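Local coordinates for protein quinone oxidoreductase (Coxiella burnetii, PDB 3TQH) that probably catalyses the NADPH-dependent reduction of quinones and binds NADPH, at residues K39-S44 and L126-A131; T118-L123 and E274-G279; A169-K174 and D285-E290. All blocks are in the same frame, centred on the assembly; numbering follows the deposited sequence.

How the contacts relate
Contacts 1 and 2 have centres about 12 Å apart and are neighbours along the chain: strand 119-121 is followed by helix 128-133, and Lys122 of contact 2 packs on Phe128 and Ala131 of contact 1. Contact 3 lies about 16 Å, centre to centre, from contact 2 and about 19 Å from contact 1. Leu278 of helix 272-283 bridges the first gap by touching Leu172 and Leu287, and Ile289 CD1 meets Gln130 O across the second. Neither contact 2 nor contact 3 reaches the cofactor: the side chains of Leu275 and Gln171 are about 13 and 12 Å from the bound NADPH. Contact 1 lies away from the annotated sites.

Contact 1 of 3, residues K39-S44 and L126-A131; sequences KVHAAS and LSFLQA. With SO4 (sulfate ion), chain D.
His41 lays its imidazole over one face of the Phe128 ring, a face-to-face stack that joins a classic beta bulge of the GroES-like domain to the first turn of helix 128-133. The ring centroids of His41 and Phe128 are 4.2 Å apart with planes 22° from parallel. Phe128 CG lies anti to its carbonyl carbon (chi1 -76°), as His41 CG does to its own, which brings the two rings together. His41 CB adds a CH-pi contact near the root of the ring, 3.6 Å from Phe128 CG. Beside the stack, Ala42 CB presses on the helix backbone, 3.5 Å from Phe128 O, and meets a methyl of Leu129 (Ala42 CB to Leu129 CD2 4.0 Å). The bulge, where His41 and Ala42 both face Ser76, turns these consecutive side chains toward the helix. Ser76 OG also hydrogen-bonds Phe128 O, while Lys122 makes a cation-pi contact with the Phe128 ring. Further out, a capping box fixes the helix start: Gln130 N donates to Ser127 OG (3.0 Å), and Ser127 N to Gln130 OE1 (3.2 Å). A sulfate, probably from the crystallisation liquor, accepts a nearly straight bond from Phe128 N to its O3 (2.7 Å, 169°).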
loop_
_atom_site.group_PDB
_atom_site.type_symbol
_atom_site.label_atom_id
_atom_site.label_comp_id
_atom_site.label_asym_id
_atom_site.label_seq_id
_atom_site.Cartn_x
_atom_site.Cartn_y
_atom_site.Cartn_z
ATOM N N LYS A 39 -8.653 -16.460 10.975
ATOM C CA LYS A 39 -7.409 -17.221 10.853
ATOM C C LYS A 39 -6.653 -16.691 9.631
ATOM O O LYS A 39 -7.139 -16.816 8.504
ATOM C CB LYS A 39 -7.703 -18.715 10.697
ATOM C CG LYS A 39 -6.464 -19.594 10.532
ATOM C CD LYS A 39 -6.802 -20.981 9.966
ATOM C CE LYS A 39 -7.333 -21.925 11.022
ATOM N NZ LYS A 39 -7.271 -23.353 10.576
ATOM N N VAL A 40 -5.475 -16.107 9.853
ATOM C CA VAL A 40 -4.719 -15.453 8.783
ATOM C C VAL A 40 -3.962 -16.450 7.905
ATOM O O VAL A 40 -3.209 -17.281 8.397
ATOM C CB VAL A 40 -3.718 -14.407 9.343
ATOM C CG1 VAL A 40 -2.895 -13.774 8.214
ATOM C CG2 VAL A 40 -4.459 -13.327 10.122
ATOM N N HIS A 41 -4.168 -16.346 6.596
ATOM C CA HIS A 41 -3.431 -17.142 5.616
ATOM C C HIS A 41 -2.263 -16.350 5.035
ATOM O O HIS A 41 -1.193 -16.910 4.795
ATOM C CB HIS A 41 -4.366 -17.633 4.507
ATOM C CG HIS A 41 -5.188 -18.821 4.902
ATOM N ND1 HIS A 41 -5.083 -20.042 4.273
ATOM C CD2 HIS A 41 -6.107 -18.983 5.884
ATOM C CE1 HIS A 41 -5.915 -20.900 4.839
ATOM N NE2 HIS A 41 -6.546 -20.284 5.821
ATOM N N ALA A 42 -2.460 -15.048 4.831
ATOM C CA ALA A 42 -1.420 -14.191 4.272
ATOM C C ALA A 42 -1.538 -12.752 4.781
ATOM O O ALA A 42 -2.634 -12.285 5.108
ATOM C CB ALA A 42 -1.480 -14.229 2.749
ATOM N N ALA A 43 -0.401 -12.058 4.844
ATOM C CA ALA A 43 -0.348 -10.660 5.282
ATOM C C ALA A 43 0.806 -9.935 4.585
ATOM O O ALA A 43 1.948 -10.388 4.642
ATOM C CB ALA A 43 -0.174 -10.586 6.787
ATOM N N SER A 44 0.513 -8.815 3.929
ATOM C CA SER A 44 1.528 -8.123 3.146
ATOM C C SER A 44 2.168 -6.997 3.924
ATOM O O SER A 44 1.585 -6.462 4.868
ATOM C CB SER A 44 0.949 -7.594 1.834
ATOM O OG SER A 44 -0.014 -6.581 2.045
ATOM N N LEU A 126 -8.614 -15.778 -6.854
ATOM C CA LEU A 126 -7.517 -15.130 -6.135
ATOM C C LEU A 126 -6.863 -16.090 -5.145
ATOM O O LEU A 126 -7.557 -16.753 -4.379
ATOM C CB LEU A 126 -8.023 -13.909 -5.350
ATOM C CG LEU A 126 -8.334 -12.598 -6.077
ATOM C CD1 LEU A 126 -8.893 -11.568 -5.087
ATOM C CD2 LEU A 126 -7.091 -12.055 -6.754
ATOM N N SER A 127 -5.535 -16.156 -5.143
ATOM C CA SER A 127 -4.829 -16.845 -4.070
ATOM C C SER A 127 -4.879 -15.968 -2.821
ATOM O O SER A 127 -5.127 -14.765 -2.912
ATOM C CB SER A 127 -3.379 -17.129 -4.456
ATOM O OG SER A 127 -2.586 -15.958 -4.370
ATOM N N PHE A 128 -4.654 -16.573 -1.662
ATOM C CA PHE A 128 -4.581 -15.831 -0.407
ATOM C C PHE A 128 -3.431 -14.811 -0.409
ATOM O O PHE A 128 -3.596 -13.688 0.063
ATOM C CB PHE A 128 -4.443 -16.791 0.783
ATOM C CG PHE A 128 -5.728 -17.480 1.159
ATOM C CD1 PHE A 128 -5.959 -18.799 0.799
ATOM C CD2 PHE A 128 -6.712 -16.804 1.872
ATOM C CE1 PHE A 128 -7.138 -19.438 1.147
ATOM C CE2 PHE A 128 -7.896 -17.435 2.225
ATOM C CZ PHE A 128 -8.109 -18.757 1.863
ATOM N N LEU A 129 -2.277 -15.209 -0.943
ATOM C CA LEU A 129 -1.128 -14.313 -1.078
ATOM C C LEU A 129 -1.451 -13.090 -1.942
ATOM O O LEU A 129 -1.081 -11.961 -1.597
ATOM C CB LEU A 129 0.072 -15.060 -1.667
ATOM C CG LEU A 129 0.687 -16.140 -0.775
ATOM C CD1 LEU A 129 1.594 -17.047 -1.589
ATOM C CD2 LEU A 129 1.434 -15.512 0.396
ATOM N N GLN A 130 -2.128 -13.312 -3.066
ATOM C CA GLN A 130 -2.572 -12.202 -3.908
ATOM C C GLN A 130 -3.570 -11.307 -3.168
ATOM O O GLN A 130 -3.480 -10.083 -3.235
ATOM C CB GLN A 130 -3.200 -12.713 -5.209
ATOM C CG GLN A 130 -2.195 -13.234 -6.225
ATOM C CD GLN A 130 -2.858 -13.808 -7.460
ATOM O OE1 GLN A 130 -3.881 -14.493 -7.370
ATOM N NE2 GLN A 130 -2.273 -13.542 -8.623
ATOM N N ALA A 131 -4.511 -11.927 -2.461
ATOM C CA ALA A 131 -5.548 -11.183 -1.747
ATOM C C ALA A 131 -4.983 -10.282 -0.643
ATOM O O ALA A 131 -5.504 -9.197 -0.413
ATOM C CB ALA A 131 -6.591 -12.135 -1.173
HETATM S S SO4 D . -2.710 -19.710 -1.501
HETATM O O1 SO4 D . -2.717 -20.407 -0.217
HETATM O O2 SO4 D . -2.399 -20.655 -2.577
HETATM O O3 SO4 D . -4.037 -19.162 -1.779
HETATM O O4 SO4 D . -1.710 -18.641 -1.460
#

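Contact 2 of 3, residues T118-L123 and E274-G279; sequences TIIQKL and ELHYLG
Lys122 NZ donates to Leu123 O (2.9 Å) and to Leu126 O, which ties down the turn from which the Leu123 side chain reaches over to Gly279 of helix 272-283. Its approach to Leu123 O is tilted 33° from the carbonyl plane. Leu123 CD1 then rests against bare helix backbone, 3.7 Å from Gly279 O, where the glycine has no side chain to hold it off. The other point of contact is Ile120, a buried strand residue. Its CG1 branch stands between the backbone N and the carbonyl carbon (chi1 64°) and, with the chain extended beyond it, CD1 reaches the helix surface between two consecutive residues. There Ile120 CD1 lies 3.6 Å from His276 N and 3.8 Å from Leu275 CG. Leu275 comes obliquely across this branch, and its CD2 meets Ile120 CG1 at 4.0 Å. The imidazole of His276 turns back along the isoleucine in the opposite direction, presenting one face to it: Ile120 CD1 is 3.9 Å from His276 ND1, and Ile120 CG2 lies over the rim near NE2. The contact is van der Waals packing of aliphatic branches on helix backbone, on Leu275 and on an imidazole face, with His276 at its exposed side. Strand 119-121 pairs antiparallel with strand 94-98, and Ile120 also touches Met96 there. Packing of a catalytic-domain strand on a helix that follows the last strand of the parallel nucleotide-binding sheet is consistent with the interdomain seam of the two-domain medium-chain dehydrogenase/reductase fold.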
loop_
_atom_site.group_PDB
_atom_site.type_symbol
_atom_site.label_atom_id
_atom_site.label_comp_id
_atom_site.label_asym_id
_atom_site.label_seq_id
_atom_site.Cartn_x
_atom_site.Cartn_y
_atom_site.Cartn_z
ATOM N N THR A 118 -14.492 -3.497 6.934
ATOM C CA THR A 118 -13.131 -3.404 6.384
ATOM C C THR A 118 -12.629 -4.719 5.758
ATOM O O THR A 118 -11.423 -4.948 5.669
ATOM C CB THR A 118 -12.122 -2.886 7.438
ATOM O OG1 THR A 118 -11.900 -3.891 8.436
ATOM C CG2 THR A 118 -12.644 -1.597 8.091
ATOM N N ILE A 119 -13.558 -5.565 5.315
ATOM C CA ILE A 119 -13.212 -6.775 4.561
ATOM C C ILE A 119 -14.164 -6.981 3.390
ATOM O O ILE A 119 -15.221 -6.361 3.332
ATOM C CB ILE A 119 -13.245 -8.057 5.444
ATOM C CG1 ILE A 119 -14.660 -8.340 5.965
ATOM C CG2 ILE A 119 -12.278 -7.928 6.604
ATOM C CD1 ILE A 119 -14.918 -9.808 6.244
ATOM N N ILE A 120 -13.764 -7.839 2.456
ATOM C CA ILE A 120 -14.681 -8.388 1.453
ATOM C C ILE A 120 -14.451 -9.898 1.313
ATOM O O ILE A 120 -13.467 -10.432 1.827
ATOM C CB ILE A 120 -14.550 -7.680 0.069
ATOM C CG1 ILE A 120 -13.164 -7.892 -0.545
ATOM C CG2 ILE A 120 -14.842 -6.186 0.197
ATOM C CD1 ILE A 120 -13.112 -7.576 -2.027
ATOM N N GLN A 121 -15.368 -10.579 0.631
ATOM C CA GLN A 121 -15.187 -11.991 0.289
ATOM C C GLN A 121 -14.048 -12.078 -0.716
ATOM O O GLN A 121 -14.053 -11.353 -1.708
ATOM C CB GLN A 121 -16.454 -12.576 -0.347
ATOM C CG GLN A 121 -17.706 -12.552 0.531
ATOM C CD GLN A 121 -17.610 -13.486 1.728
ATOM O OE1 GLN A 121 -17.275 -14.666 1.589
ATOM N NE2 GLN A 121 -17.906 -12.962 2.911
ATOM N N LYS A 122 -13.061 -12.934 -0.452
ATOM C CA LYS A 122 -12.028 -13.231 -1.444
ATOM C C LYS A 122 -12.665 -13.982 -2.613
ATOM O O LYS A 122 -13.378 -14.960 -2.410
ATOM C CB LYS A 122 -10.895 -14.078 -0.846
ATOM C CG LYS A 122 -9.760 -14.384 -1.837
ATOM C CD LYS A 122 -8.738 -15.397 -1.309
ATOM C CE LYS A 122 -9.221 -16.846 -1.384
ATOM N NZ LYS A 122 -9.482 -17.305 -2.774
ATOM N N LEU A 123 -12.410 -13.518 -3.830
ATOM C CA LEU A 123 -12.829 -14.246 -5.027
ATOM C C LEU A 123 -12.091 -15.585 -5.099
ATOM O O LEU A 123 -10.943 -15.684 -4.673
ATOM C CB LEU A 123 -12.563 -13.405 -6.282
ATOM C CG LEU A 123 -13.530 -12.232 -6.479
ATOM C CD1 LEU A 123 -13.019 -11.280 -7.539
ATOM C CD2 LEU A 123 -14.928 -12.747 -6.837
ATOM N N GLU A 274 -14.562 -0.558 -4.532
ATOM C CA GLU A 274 -13.277 -0.462 -5.231
ATOM C C GLU A 274 -12.419 -1.717 -5.076
ATOM O O GLU A 274 -11.815 -2.172 -6.039
ATOM C CB GLU A 274 -12.484 0.759 -4.757
ATOM C CG GLU A 274 -13.133 2.085 -5.128
ATOM C CD GLU A 274 -12.356 3.293 -4.629
ATOM O OE1 GLU A 274 -11.490 3.132 -3.744
ATOM O OE2 GLU A 274 -12.620 4.410 -5.128
ATOM N N LEU A 275 -12.363 -2.271 -3.869
ATOM C CA LEU A 275 -11.595 -3.483 -3.622
ATOM C C LEU A 275 -12.204 -4.696 -4.343
ATOM O O LEU A 275 -11.472 -5.523 -4.875
ATOM C CB LEU A 275 -11.463 -3.744 -2.117
ATOM C CG LEU A 275 -10.469 -4.839 -1.700
ATOM C CD1 LEU A 275 -9.074 -4.570 -2.238
ATOM C CD2 LEU A 275 -10.447 -4.975 -0.189
ATOM N N HIS A 276 -13.533 -4.795 -4.346
ATOM C CA HIS A 276 -14.256 -5.757 -5.191
ATOM C C HIS A 276 -13.779 -5.641 -6.638
ATOM O O HIS A 276 -13.485 -6.648 -7.297
ATOM C CB HIS A 276 -15.771 -5.478 -5.180
ATOM C CG HIS A 276 -16.543 -6.244 -4.148
ATOM N ND1 HIS A 276 -16.499 -7.618 -4.045
ATOM C CD2 HIS A 276 -17.438 -5.828 -3.217
ATOM C CE1 HIS A 276 -17.305 -8.013 -3.072
ATOM N NE2 HIS A 276 -17.889 -6.947 -2.557
ATOM N N TYR A 277 -13.717 -4.397 -7.112
ATOM C CA TYR A 277 -13.308 -4.081 -8.480
ATOM C C TYR A 277 -11.859 -4.490 -8.743
ATOM O O TYR A 277 -11.579 -5.193 -9.713
ATOM C CB TYR A 277 -13.518 -2.582 -8.754
ATOM C CG TYR A 277 -12.969 -2.098 -10.072
ATOM C CD1 TYR A 277 -13.608 -2.406 -11.271
ATOM C CD2 TYR A 277 -11.822 -1.319 -10.123
ATOM C CE1 TYR A 277 -13.112 -1.960 -12.484
ATOM C CE2 TYR A 277 -11.316 -0.865 -11.339
ATOM C CZ TYR A 277 -11.967 -1.194 -12.511
ATOM O OH TYR A 277 -11.470 -0.751 -13.711
ATOM N N LEU A 278 -10.950 -4.066 -7.866
ATOM C CA LEU A 278 -9.533 -4.402 -8.002
ATOM C C LEU A 278 -9.299 -5.913 -7.971
ATOM O O LEU A 278 -8.512 -6.437 -8.758
ATOM C CB LEU A 278 -8.707 -3.722 -6.909
ATOM C CG LEU A 278 -8.635 -2.196 -6.988
ATOM C CD1 LEU A 278 -7.895 -1.645 -5.779
ATOM C CD2 LEU A 278 -7.976 -1.746 -8.282
ATOM N N GLY A 279 -9.985 -6.603 -7.065
ATOM C CA GLY A 279 -9.861 -8.048 -6.953
ATOM C C GLY A 279 -10.374 -8.793 -8.176
ATOM O O GLY A 279 -9.816 -9.818 -8.562
#

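Contact 3 of 3, residues A169-K174 and D285-E290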
loop_
_atom_site.group_PDB
_atom_site.type_symbol
_atom_site.label_atom_id
_atom_site.label_comp_id
_atom_site.label_asym_id
_atom_site.label_seq_id
_atom_site.Cartn_x
_atom_site.Cartn_y
_atom_site.Cartn_z
ATOM N N ALA A 169 -0.594 1.372 -9.991
ATOM C CA ALA A 169 -1.008 2.675 -10.515
ATOM C C ALA A 169 -0.713 2.790 -12.002
ATOM O O ALA A 169 -1.553 3.240 -12.777
ATOM C CB ALA A 169 -0.314 3.804 -9.750
ATOM N N ILE A 170 0.483 2.371 -12.398
ATOM C CA ILE A 170 0.850 2.337 -13.811
ATOM C C ILE A 170 -0.136 1.524 -14.641
ATOM O O ILE A 170 -0.555 1.954 -15.714
ATOM C CB ILE A 170 2.258 1.744 -14.018
ATOM C CG1 ILE A 170 3.319 2.740 -13.534
ATOM C CG2 ILE A 170 2.467 1.376 -15.503
ATOM C CD1 ILE A 170 4.728 2.185 -13.543
ATOM N N GLN A 171 -0.501 0.348 -14.150
ATOM C CA GLN A 171 -1.418 -0.516 -14.890
ATOM C C GLN A 171 -2.802 0.109 -14.937
ATOM O O GLN A 171 -3.440 0.132 -15.988
ATOM C CB GLN A 171 -1.507 -1.889 -14.253
ATOM C CG GLN A 171 -0.236 -2.664 -14.312
ATOM C CD GLN A 171 -0.340 -3.947 -13.532
ATOM O OE1 GLN A 171 -0.883 -4.926 -14.030
ATOM N NE2 GLN A 171 0.170 -3.949 -12.300
ATOM N N LEU A 172 -3.255 0.614 -13.793
ATOM C CA LEU A 172 -4.549 1.277 -13.710
ATOM C C LEU A 172 -4.605 2.533 -14.576
ATOM O O LEU A 172 -5.617 2.782 -15.229
ATOM C CB LEU A 172 -4.911 1.595 -12.257
ATOM C CG LEU A 172 -5.273 0.364 -11.410
ATOM C CD1 LEU A 172 -5.377 0.722 -9.923
ATOM C CD2 LEU A 172 -6.557 -0.295 -11.907
ATOM N N ALA A 173 -3.519 3.302 -14.607
ATOM C CA ALA A 173 -3.450 4.512 -15.442
ATOM C C ALA A 173 -3.484 4.185 -16.935
ATOM O O ALA A 173 -4.088 4.914 -17.714
ATOM C CB ALA A 173 -2.201 5.311 -15.116
ATOM N N LYS A 174 -2.824 3.095 -17.324
ATOM C CA LYS A 174 -2.829 2.625 -18.704
ATOM C C LYS A 174 -4.236 2.207 -19.118
ATOM O O LYS A 174 -4.691 2.533 -20.223
ATOM C CB LYS A 174 -1.855 1.451 -18.867
ATOM C CG LYS A 174 -1.779 0.851 -20.276
ATOM C CD LYS A 174 -0.959 1.714 -21.223
ATOM C CE LYS A 174 -0.949 1.119 -22.628
ATOM N NZ LYS A 174 -0.276 2.010 -23.621
ATOM N N ASP A 285 -6.962 -11.769 -14.755
ATOM C CA ASP A 285 -5.646 -11.481 -15.352
ATOM C C ASP A 285 -5.613 -10.136 -16.103
ATOM O O ASP A 285 -4.930 -9.998 -17.120
ATOM C CB ASP A 285 -5.186 -12.641 -16.264
ATOM C CG ASP A 285 -4.784 -13.909 -15.481
ATOM O OD1 ASP A 285 -4.688 -13.872 -14.235
ATOM O OD2 ASP A 285 -4.549 -14.958 -16.125
ATOM N N LYS A 286 -6.349 -9.151 -15.589
ATOM C CA LYS A 286 -6.388 -7.802 -16.172
ATOM C C LYS A 286 -5.551 -6.808 -15.370
ATOM O O LYS A 286 -5.315 -5.683 -15.811
ATOM C CB LYS A 286 -7.833 -7.301 -16.267
ATOM C CG LYS A 286 -8.708 -8.103 -17.236
ATOM C CD LYS A 286 -10.113 -7.510 -17.380
ATOM C CE LYS A 286 -10.147 -6.316 -18.345
ATOM N NZ LYS A 286 -10.211 -6.715 -19.792
ATOM N N LEU A 287 -5.124 -7.226 -14.183
ATOM C CA LEU A 287 -4.236 -6.440 -13.337
ATOM C C LEU A 287 -3.297 -7.421 -12.639
ATOM O O LEU A 287 -3.751 -8.386 -12.025
ATOM C CB LEU A 287 -5.051 -5.632 -12.322
ATOM C CG LEU A 287 -4.316 -4.753 -11.299
ATOM C CD1 LEU A 287 -3.463 -3.675 -11.970
ATOM C CD2 LEU A 287 -5.330 -4.119 -10.332
ATOM N N ARG A 288 -1.994 -7.191 -12.752
ATOM C CA ARG A 288 -1.005 -8.070 -12.132
ATOM C C ARG A 288 -0.570 -7.510 -10.797
ATOM O O ARG A 288 -0.233 -6.328 -10.706
ATOM C CB ARG A 288 0.236 -8.205 -13.008
ATOM C CG ARG A 288 1.224 -9.212 -12.452
ATOM C CD ARG A 288 2.619 -9.066 -13.014
ATOM N NE ARG A 288 3.551 -9.903 -12.267
ATOM C CZ ARG A 288 3.607 -11.234 -12.332
ATOM N NH1 ARG A 288 2.789 -11.917 -13.129
ATOM N NH2 ARG A 288 4.495 -11.891 -11.596
ATOM N N ILE A 289 -0.579 -8.363 -9.773
ATOM C CA ILE A 289 0.062 -8.062 -8.500
ATOM C C ILE A 289 1.398 -8.789 -8.487
ATOM O O ILE A 289 1.446 -10.022 -8.436
ATOM C CB ILE A 289 -0.761 -8.525 -7.281
ATOM C CG1 ILE A 289 -2.217 -8.092 -7.409
ATOM C CG2 ILE A 289 -0.155 -7.954 -6.001
ATOM C CD1 ILE A 289 -3.041 -8.394 -6.189
ATOM N N GLU A 290 2.474 -8.017 -8.559
ATOM C CA GLU A 290 3.824 -8.542 -8.523
ATOM C C GLU A 290 4.218 -8.806 -7.081
ATOM O O GLU A 290 4.402 -7.878 -6.302
ATOM C CB GLU A 290 4.791 -7.536 -9.158
ATOM C CG GLU A 290 6.267 -7.907 -9.067
ATOM C CD GLU A 290 6.609 -9.187 -9.802
ATOM O OE1 GLU A 290 5.897 -9.536 -10.769
ATOM O OE2 GLU A 290 7.602 -9.839 -9.413
#
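Gln171 crosses from helix 164-175 to the irregular chain at Leu287 and Arg288, and its whole length is in use. At the root, Gln171 CB touches Leu287 CD1 at 3.5 Å; the same methyl lies alongside the chain, near CG and also 3.5 Å from Gln171 CD. With chi2 at 174° the chain runs out extended, which carries the amide to the backbone of Arg288. There Gln171 OE1 accepts from Arg288 N (2.8 Å, N-H...O 170°), the donor slightly tilted from the carbonyl plane. Gln171 NE2 donates to an in-plane lone pair of Arg288 O (2.9 Å, 172°) and has a second acceptor in His167 O. Two nearly straight bonds to one residue fix the rotation of the amide and satisfy both its polar atoms in a buried setting. Alongside, Leu172 CD2 meets Leu287 CD2 at 4.3 Å. The Arg288 side chain leads away and grips Glu290 OE1 side-on with NE and NH2, while Glu290 N bonds to His167 NE2. Helix 164-175, which carries the NADPH-binding residues Gly164 and Val165 at its start, is thus pinned to the link between helix 272-283 and strand 291-295, with Leu172 also packing against helix 135-147 and Gln171 against helix 186-195.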